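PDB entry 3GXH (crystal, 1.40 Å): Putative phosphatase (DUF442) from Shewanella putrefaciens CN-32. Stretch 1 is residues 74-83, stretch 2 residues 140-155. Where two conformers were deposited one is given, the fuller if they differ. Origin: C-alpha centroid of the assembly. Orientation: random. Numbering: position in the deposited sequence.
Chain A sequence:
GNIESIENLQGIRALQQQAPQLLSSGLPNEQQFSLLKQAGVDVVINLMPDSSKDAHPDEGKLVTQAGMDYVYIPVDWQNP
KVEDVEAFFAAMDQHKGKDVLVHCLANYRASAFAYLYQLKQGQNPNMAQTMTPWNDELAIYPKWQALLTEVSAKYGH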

ATOM      1  N   PRO A  74       2.419   5.713  -9.056  1.00 11.28           N
ATOM      2  CA  PRO A  74       1.127   5.298  -9.585  1.00 11.44           C
ATOM      3  C   PRO A  74       1.236   3.996 -10.338  1.00 13.39           C
ATOM      4  O   PRO A  74       2.152   3.812 -11.139  1.00 14.29           O
ATOM      5  N   VAL A  75       0.266   3.118 -10.150  1.00 11.11           N
ATOM      6  CA  VAL A  75       0.292   1.781 -10.759  1.00 11.01           C
ATOM      7  C   VAL A  75      -0.944   1.688 -11.640  1.00 12.58           C
ATOM      8  O   VAL A  75      -2.086   1.897 -11.200  1.00 13.79           O
ATOM      9  N   ASP A  76      -0.698   1.365 -12.920  1.00 13.60           N
ATOM     10  CA  ASP A  76      -1.762   1.170 -13.867  1.00 13.92           C
ATOM     11  C   ASP A  76      -2.414  -0.174 -13.610  1.00 14.52           C
ATOM     12  O   ASP A  76      -1.748  -1.195 -13.584  1.00 15.64           O
ATOM     13  N   TRP A  77      -3.731  -0.182 -13.457  1.00 13.00           N
ATOM     14  CA  TRP A  77      -4.462  -1.432 -13.190  1.00 13.94           C
ATOM     15  C   TRP A  77      -4.336  -2.452 -14.289  1.00 14.79           C
ATOM     16  O   TRP A  77      -4.169  -3.646 -14.000  1.00 16.21           O
ATOM     17  N   GLN A  78      -4.419  -2.028 -15.550  1.00 14.87           N
ATOM     18  CA  GLN A  78      -4.401  -2.956 -16.684  0.50 17.26           C
ATOM     19  C   GLN A  78      -2.982  -3.401 -17.062  1.00 20.58           C
ATOM     20  O   GLN A  78      -2.792  -4.333 -17.864  1.00 26.47           O
ATOM     21  N   ASN A  79      -1.960  -2.737 -16.555  1.00 16.04           N
ATOM     22  CA  ASN A  79      -0.604  -3.154 -16.889  1.00 18.15           C
ATOM     23  C   ASN A  79       0.346  -2.815 -15.790  1.00 15.82           C
ATOM     24  O   ASN A  79       1.182  -1.943 -15.924  1.00 18.22           O
ATOM     25  N   PRO A  80       0.189  -3.447 -14.625  1.00 14.29           N
ATOM     26  CA  PRO A  80       1.135  -3.248 -13.569  1.00 14.12           C
ATOM     27  C   PRO A  80       2.521  -3.776 -13.930  1.00 14.99           C
ATOM     28  O   PRO A  80       2.639  -4.821 -14.576  1.00 16.07           O
ATOM     29  N   LYS A  81       3.550  -3.027 -13.583  1.00 14.35           N
ATOM     30  CA  LYS A  81       4.886  -3.370 -14.070  1.00 14.06           C
ATOM     31  C   LYS A  81       5.798  -3.819 -12.933  1.00 13.85           C
ATOM     32  O   LYS A  81       5.731  -3.322 -11.790  1.00 13.59           O
ATOM     33  N   VAL A  82       6.729  -4.718 -13.261  1.00 13.45           N
ATOM     34  CA  VAL A  82       7.761  -5.100 -12.321  1.00 13.69           C
ATOM     35  C   VAL A  82       8.522  -3.864 -11.814  1.00 13.57           C
ATOM     36  O   VAL A  82       8.828  -3.739 -10.637  1.00 13.72           O
ATOM     37  N   GLU A  83       8.736  -2.894 -12.703  1.00 14.15           N
ATOM     38  CA  GLU A  83       9.404  -1.674 -12.339  1.00 14.30           C
ATOM     39  C   GLU A  83       8.645  -0.886 -11.253  1.00 13.20           C
ATOM     40  O   GLU A  83       9.246  -0.187 -10.431  1.00 14.60           O
ATOM     41  N   ILE A 140      -9.168 -13.714 -11.735  0.50 19.81           N
ATOM     42  CA  ILE A 140      -9.851 -12.856 -12.699  0.50 18.52           C
ATOM     43  C   ILE A 140      -8.882 -11.981 -13.511  0.50 17.75           C
ATOM     44  O   ILE A 140      -9.220 -11.548 -14.614  0.50 17.16           O
ATOM     45  N   TYR A 141      -7.672 -11.757 -12.983  1.00 15.33           N
ATOM     46  CA  TYR A 141      -6.792 -10.685 -13.443  1.00 14.72           C
ATOM     47  C   TYR A 141      -5.411 -11.290 -13.807  1.00 14.61           C
ATOM     48  O   TYR A 141      -4.450 -11.175 -13.031  1.00 14.41           O
ATOM     49  N   PRO A 142      -5.303 -11.908 -14.972  1.00 14.89           N
ATOM     50  CA  PRO A 142      -4.057 -12.609 -15.290  1.00 13.43           C
ATOM     51  C   PRO A 142      -2.832 -11.724 -15.337  1.00 13.55           C
ATOM     52  O   PRO A 142      -1.712 -12.244 -15.139  1.00 15.10           O
ATOM     53  N   LYS A 143      -2.973 -10.430 -15.628  1.00 12.59           N
ATOM     54  CA  LYS A 143      -1.795  -9.564 -15.648  1.00 14.60           C
ATOM     55  C   LYS A 143      -1.234  -9.442 -14.236  1.00 14.16           C
ATOM     56  O   LYS A 143      -0.016  -9.382 -14.037  1.00 13.50           O
ATOM     57  N   TRP A 144      -2.134  -9.349 -13.264  1.00 12.74           N
ATOM     58  CA  TRP A 144      -1.746  -9.346 -11.845  1.00 13.43           C
ATOM     59  C   TRP A 144      -1.154 -10.681 -11.420  1.00 11.27           C
ATOM     60  O   TRP A 144      -0.153 -10.732 -10.739  1.00 11.88           O
ATOM     61  N   GLN A 145      -1.754 -11.786 -11.835  1.00 12.56           N
ATOM     62  CA  GLN A 145      -1.211 -13.089 -11.526  0.50 14.02           C
ATOM     63  C   GLN A 145       0.214 -13.173 -12.047  1.00 12.15           C
ATOM     64  O   GLN A 145       1.150 -13.662 -11.365  1.00 13.59           O
ATOM     65  N   ALA A 146       0.406 -12.741 -13.297  1.00 11.20           N
ATOM     66  CA  ALA A 146       1.709 -12.836 -13.945  1.00 13.04           C
ATOM     67  C   ALA A 146       2.760 -11.994 -13.237  1.00 13.05           C
ATOM     68  O   ALA A 146       3.910 -12.412 -13.057  1.00 11.72           O
ATOM     69  N   LEU A 147       2.368 -10.814 -12.815  1.00 12.52           N
ATOM     70  CA  LEU A 147       3.235  -9.899 -12.056  1.00 12.72           C
ATOM     71  C   LEU A 147       3.682 -10.585 -10.775  1.00 12.32           C
ATOM     72  O   LEU A 147       4.892 -10.633 -10.446  1.00 13.30           O
ATOM     73  N   LEU A 148       2.725 -11.101 -10.024  1.00 11.59           N
ATOM     74  CA  LEU A 148       3.040 -11.741  -8.763  1.00 12.46           C
ATOM     75  C   LEU A 148       3.969 -12.946  -8.926  1.00 12.89           C
ATOM     76  O   LEU A 148       4.925 -13.113  -8.161  1.00 13.75           O
ATOM     77  N   THR A 149       3.728 -13.751  -9.945  1.00 12.05           N
ATOM     78  CA  THR A 149       4.543 -14.950 -10.210  1.00 11.72           C
ATOM     79  C   THR A 149       5.950 -14.514 -10.584  1.00 12.06           C
ATOM     80  O   THR A 149       6.936 -15.071 -10.083  1.00 13.84           O
ATOM     81  N   GLU A 150       6.069 -13.524 -11.443  1.00 12.09           N
ATOM     82  CA  GLU A 150       7.370 -13.066 -11.962  1.00 14.51           C
ATOM     83  C   GLU A 150       8.202 -12.495 -10.827  1.00 15.88           C
ATOM     84  O   GLU A 150       9.396 -12.788 -10.715  1.00 17.26           O
ATOM     85  N   VAL A 151       7.582 -11.690  -9.975  1.00 14.46           N
ATOM     86  CA  VAL A 151       8.346 -11.030  -8.922  1.00 14.09           C
ATOM     87  C   VAL A 151       8.702 -12.036  -7.855  1.00 14.50           C
ATOM     88  O   VAL A 151       9.838 -11.955  -7.313  1.00 16.59           O
ATOM     89  N   SER A 152       7.799 -12.967  -7.523  1.00 14.85           N
ATOM     90  CA  SER A 152       8.065 -13.999  -6.528  1.00 16.20           C
ATOM     91  C   SER A 152       9.279 -14.804  -6.967  1.00 20.04           C
ATOM     92  O   SER A 152      10.224 -14.996  -6.189  1.00 20.25           O
ATOM     93  N   ALA A 153       9.279 -15.253  -8.221  1.00 18.58           N
ATOM     94  CA  ALA A 153      10.436 -16.011  -8.772  1.00 17.59           C
ATOM     95  C   ALA A 153      11.748 -15.208  -8.800  1.00 20.48           C
ATOM     96  O   ALA A 153      12.823 -15.767  -8.509  1.00 25.27           O
ATOM     97  N   LYS A 154      11.679 -13.926  -9.130  1.00 21.43           N
ATOM     98  CA  LYS A 154      12.846 -13.057  -9.203  1.00 23.08           C
ATOM     99  C   LYS A 154      13.565 -12.952  -7.854  1.00 25.11           C
ATOM    100  O   LYS A 154      14.816 -12.921  -7.817  1.00 25.13           O
ATOM    101  N   TYR A 155      12.783 -12.941  -6.762  1.00 27.37           N
ATOM    102  CA  TYR A 155      13.344 -12.685  -5.431  0.50 29.13           C
ATOM    103  C   TYR A 155      13.375 -13.918  -4.540  1.00 29.47           C
ATOM    104  O   TYR A 155      13.314 -13.817  -3.306  1.00 34.65           O
TER

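Residues 142-154 form a helix, and stretch 1, a loop up to Lys81 and helical from Val82, packs against it, the two burying 660 Å² in total. The CA atoms of Pro80 and Trp144 are 7.0 Å apart, those of Val82 and Leu147 6.6 Å, so stretch 1 comes close to the helix at both places, with Pro80 still in the loop and Val82 the first residue of the next helix.

Trp144 is the centre of the packing. Its CA-to-CB bond points sideways, but chi1 of -77° (m) with chi2 of 88° carries the indole to the loop, where NE1 donates a hydrogen bond to Trp77 O (2.9 Å, N-H...acceptor angle 149°). Its two faces are both covered. Over one lies Pro80, whose CG sits 3.7 Å from the centroid of the Trp144 five-membered ring and 17° off the ring normal, a CH-pi contact. Over the opposite face lies the Trp77 indole, an oblique pair with planes at 33°. Val75 (t) adds CG1, 3.9 Å from Trp144 CH2.

Trp77 starts with CA-to-CB directed away; chi1 of -179° (t) and chi2 of -109° nevertheless bring its ring back to the helix. There its edge meets the face of Tyr141 (m), with six-membered ring centroids 5.1 Å apart and planes at 77°.

The CA-to-CB bond of Lys143 points toward stretch 1. Its chi1 is m, but chi2, at -109°, lies between wells; in this conformation NZ reaches the backbone, donating to Gln78 O at 2.8 Å.

Farther along, Leu147 (chi1 t, chi2 p) places CD2 3.8 Å from Pro80 CB and CD1 3.8 Å from Val82 CG2. Val82 (t), although its CA-to-CB bond runs sideways, is a knob in a hole formed by Leu147, Glu150, Val151 and Lys154. Its CG2 lies 4.1 Å from Val151 CG2 and 3.7 Å from Glu150 CD, while CG1 is 4.3 Å from Lys154 NZ.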

ATOM      1  CB  PRO A  74       0.782   6.440 -10.555  1.00 12.40           C
ATOM      2  CG  PRO A  74       2.099   7.046 -10.948  1.00 11.83           C
ATOM      3  CD  PRO A  74       2.907   6.967  -9.671  1.00 11.98           C
ATOM      4  CB  VAL A  75       0.251   0.686  -9.694  1.00 11.14           C
ATOM      5  CG1 VAL A  75       0.165  -0.718 -10.331  1.00 12.85           C
ATOM      6  CG2 VAL A  75       1.480   0.791  -8.805  1.00 12.39           C
ATOM      7  CB  ASP A  76      -1.182   1.195 -15.302  1.00 15.01           C
ATOM      8  CG  ASP A  76      -2.263   0.982 -16.348  1.00 19.93           C
ATOM      9  OD1 ASP A  76      -3.047   1.893 -16.555  1.00 29.73           O
ATOM     10  OD2 ASP A  76      -2.334  -0.101 -16.940  1.00 28.68           O
ATOM     11  CB  TRP A  77      -5.960  -1.143 -12.951  1.00 13.53           C
ATOM     12  CG  TRP A  77      -6.706  -2.392 -12.646  1.00 14.48           C
ATOM     13  CD1 TRP A  77      -7.602  -3.017 -13.451  1.00 18.09           C
ATOM     14  CD2 TRP A  77      -6.612  -3.184 -11.472  1.00 12.20           C
ATOM     15  NE1 TRP A  77      -8.050  -4.165 -12.860  1.00 19.32           N
ATOM     16  CE2 TRP A  77      -7.438  -4.299 -11.644  1.00 13.65           C
ATOM     17  CE3 TRP A  77      -5.847  -3.084 -10.291  1.00 13.62           C
ATOM     18  CZ2 TRP A  77      -7.591  -5.268 -10.654  1.00 14.66           C
ATOM     19  CZ3 TRP A  77      -6.005  -4.033  -9.332  1.00 12.76           C
ATOM     20  CH2 TRP A  77      -6.848  -5.108  -9.509  1.00 12.62           C
ATOM     21  CB  GLN A  78      -5.086  -2.301 -17.890  0.50 19.42           C
ATOM     22  CG  GLN A  78      -5.449  -3.277 -19.012  0.50 21.11           C
ATOM     23  CD  GLN A  78      -6.080  -2.578 -20.211  0.50 28.28           C
ATOM     24  OE1 GLN A  78      -6.092  -1.351 -20.282  0.50 37.83           O
ATOM     25  NE2 GLN A  78      -6.598  -3.356 -21.157  0.50 24.47           N
ATOM     26  CB  ASN A  79      -0.148  -2.499 -18.198  1.00 18.20           C
ATOM     27  CG  ASN A  79       1.285  -2.957 -18.614  1.00 22.97           C
ATOM     28  OD1 ASN A  79       1.669  -4.093 -18.331  1.00 24.23           O
ATOM     29  ND2 ASN A  79       2.073  -2.056 -19.223  1.00 27.56           N
ATOM     30  CB  PRO A  80       0.530  -4.008 -12.415  1.00 13.25           C
ATOM     31  CG  PRO A  80      -0.214  -5.146 -13.061  1.00 13.54           C
ATOM     32  CD  PRO A  80      -0.807  -4.474 -14.280  1.00 14.82           C
ATOM     33  CB  LYS A  81       5.508  -2.143 -14.712  1.00 15.46           C
ATOM     34  CG  LYS A  81       4.755  -1.534 -15.866  1.00 21.70           C
ATOM     35  CD  LYS A  81       5.729  -0.608 -16.597  1.00 28.12           C
ATOM     36  CE  LYS A  81       5.146   0.042 -17.859  1.00 33.51           C
ATOM     37  NZ  LYS A  81       4.418   1.320 -17.509  1.00 31.25           N
ATOM     38  CB  VAL A  82       8.725  -6.125 -12.936  1.00 15.87           C
ATOM     39  CG1 VAL A  82       9.966  -6.248 -12.083  1.00 16.61           C
ATOM     40  CG2 VAL A  82       8.000  -7.456 -13.112  1.00 16.39           C
ATOM     41  CB  GLU A  83       9.607  -0.833 -13.598  1.00 19.14           C
ATOM     42  CG  GLU A  83       9.777   0.643 -13.463  1.00 32.02           C
ATOM     43  CD  GLU A  83       9.819   1.303 -14.849  1.00 37.50           C
ATOM     44  OE1 GLU A  83      10.916   1.338 -15.431  1.00 46.68           O
ATOM     45  OE2 GLU A  83       8.753   1.725 -15.366  1.00 40.87           O
ATOM     46  CB  ILE A 140     -10.891 -11.965 -11.950  0.50 18.90           C
ATOM     47  CG1 ILE A 140     -11.911 -12.864 -11.265  0.50 16.21           C
ATOM     48  CG2 ILE A 140     -11.628 -10.986 -12.876  0.50 14.96           C
ATOM     49  CD1 ILE A 140     -12.995 -12.081 -10.482  0.50 20.42           C
ATOM     50  CB  TYR A 141      -6.681  -9.564 -12.384  1.00 14.66           C
ATOM     51  CG  TYR A 141      -8.019  -8.897 -12.114  1.00 11.91           C
ATOM     52  CD1 TYR A 141      -8.667  -8.170 -13.115  1.00 17.66           C
ATOM     53  CD2 TYR A 141      -8.649  -9.032 -10.906  1.00 11.13           C
ATOM     54  CE1 TYR A 141      -9.911  -7.555 -12.860  1.00 14.37           C
ATOM     55  CE2 TYR A 141      -9.908  -8.427 -10.651  1.00 13.27           C
ATOM     56  CZ  TYR A 141     -10.508  -7.713 -11.649  1.00 14.94           C
ATOM     57  OH  TYR A 141     -11.753  -7.111 -11.428  1.00 14.27           O
ATOM     58  CB  PRO A 142      -4.319 -13.214 -16.699  1.00 16.06           C
ATOM     59  CG  PRO A 142      -5.564 -12.572 -17.199  1.00 16.69           C
ATOM     60  CD  PRO A 142      -6.347 -12.120 -15.998  1.00 15.72           C
ATOM     61  CB  LYS A 143      -2.096  -8.193 -16.188  1.00 17.19           C
ATOM     62  CG  LYS A 143      -2.751  -8.208 -17.560  1.00 26.56           C
ATOM     63  CD  LYS A 143      -1.857  -7.728 -18.655  1.00 39.74           C
ATOM     64  CE  LYS A 143      -2.692  -7.348 -19.899  1.00 43.99           C
ATOM     65  NZ  LYS A 143      -3.753  -6.297 -19.668  1.00 42.26           N
ATOM     66  CB  TRP A 144      -2.894  -8.880 -10.927  1.00 13.11           C
ATOM     67  CG  TRP A 144      -3.033  -7.388 -11.009  1.00 11.50           C
ATOM     68  CD1 TRP A 144      -3.776  -6.690 -11.880  1.00 12.57           C
ATOM     69  CD2 TRP A 144      -2.375  -6.435 -10.162  1.00 10.42           C
ATOM     70  NE1 TRP A 144      -3.573  -5.327 -11.683  1.00 13.28           N
ATOM     71  CE2 TRP A 144      -2.727  -5.159 -10.616  1.00 12.01           C
ATOM     72  CE3 TRP A 144      -1.477  -6.549  -9.114  1.00 11.47           C
ATOM     73  CZ2 TRP A 144      -2.253  -3.994 -10.018  1.00 10.78           C
ATOM     74  CZ3 TRP A 144      -1.007  -5.368  -8.510  1.00 11.04           C
ATOM     75  CH2 TRP A 144      -1.342  -4.120  -9.006  1.00 13.16           C
ATOM     76  CB  GLN A 145      -2.049 -14.156 -12.215  0.50 14.63           C
ATOM     77  CG  GLN A 145      -3.311 -14.510 -11.488  0.50 14.94           C
ATOM     78  CD  GLN A 145      -4.014 -15.681 -12.135  0.50 24.37           C
ATOM     79  OE1 GLN A 145      -4.484 -15.580 -13.264  0.50 29.73           O
ATOM     80  NE2 GLN A 145      -4.089 -16.805 -11.419  0.50 21.21           N
ATOM     81  CB  ALA A 146       1.625 -12.401 -15.447  1.00 15.62           C
ATOM     82  CB  LEU A 147       2.538  -8.587 -11.719  1.00 14.22           C
ATOM     83  CG  LEU A 147       3.346  -7.596 -10.875  1.00 14.76           C
ATOM     84  CD1 LEU A 147       4.495  -7.036 -11.690  1.00 20.73           C
ATOM     85  CD2 LEU A 147       2.439  -6.502 -10.314  1.00 17.40           C
ATOM     86  CB  LEU A 148       1.797 -12.129  -7.999  1.00 13.65           C
ATOM     87  CG  LEU A 148       1.183 -11.001  -7.107  1.00 17.68           C
ATOM     88  CD1 LEU A 148       0.951  -9.699  -7.889  1.00 22.98           C
ATOM     89  CD2 LEU A 148      -0.091 -11.538  -6.460  1.00 26.30           C
ATOM     90  CB  THR A 149       3.913 -15.792 -11.333  1.00 12.02           C
ATOM     91  OG1 THR A 149       2.636 -16.307 -10.916  1.00 14.09           O
ATOM     92  CG2 THR A 149       4.857 -16.961 -11.771  1.00 13.98           C
ATOM     93  CB  GLU A 150       7.188 -11.992 -13.054  1.00 16.32           C
ATOM     94  CG  GLU A 150       8.528 -11.451 -13.653  1.00 21.96           C
ATOM     95  CD  GLU A 150       8.360 -10.641 -14.971  1.00 32.73           C
ATOM     96  OE1 GLU A 150       7.233 -10.583 -15.538  1.00 37.04           O
ATOM     97  OE2 GLU A 150       9.375 -10.064 -15.445  1.00 39.93           O
ATOM     98  CB  VAL A 151       7.584  -9.873  -8.282  1.00 13.11           C
ATOM     99  CG1 VAL A 151       8.299  -9.385  -6.978  1.00 14.74           C
ATOM    100  CG2 VAL A 151       7.451  -8.741  -9.225  1.00 14.41           C
ATOM    101  CB  SER A 152       6.861 -14.905  -6.325  1.00 18.35           C
ATOM    102  OG  SER A 152       5.754 -14.173  -5.824  1.00 22.22           O
ATOM    103  CB  ALA A 153      10.116 -16.565 -10.167  1.00 20.32           C
ATOM    104  CB  LYS A 154      12.425 -11.659  -9.680  1.00 25.13           C
ATOM    105  CG  LYS A 154      13.582 -10.708  -9.866  1.00 27.26           C
ATOM    106  CD  LYS A 154      13.164  -9.376 -10.485  1.00 34.95           C
ATOM    107  CE  LYS A 154      14.347  -8.398 -10.496  1.00 41.01           C
ATOM    108  NZ  LYS A 154      14.078  -7.220 -11.363  1.00 43.08           N
ATOM    109  CB  TYR A 155      12.625 -11.518  -4.764  0.50 29.11           C
ATOM    110  CG  TYR A 155      13.027 -10.218  -5.392  0.50 31.57           C
ATOM    111  CD1 TYR A 155      14.319  -9.727  -5.230  0.50 32.32           C
ATOM    112  CD2 TYR A 155      12.150  -9.508  -6.189  0.50 24.65           C
ATOM    113  CE1 TYR A 155      14.716  -8.553  -5.817  0.50 32.23           C
ATOM    114  CE2 TYR A 155      12.537  -8.322  -6.780  0.50 23.08           C
ATOM    115  CZ  TYR A 155      13.826  -7.849  -6.588  0.50 26.22           C
ATOM    116  OH  TYR A 155      14.223  -6.672  -7.174  0.50 30.58           O
TER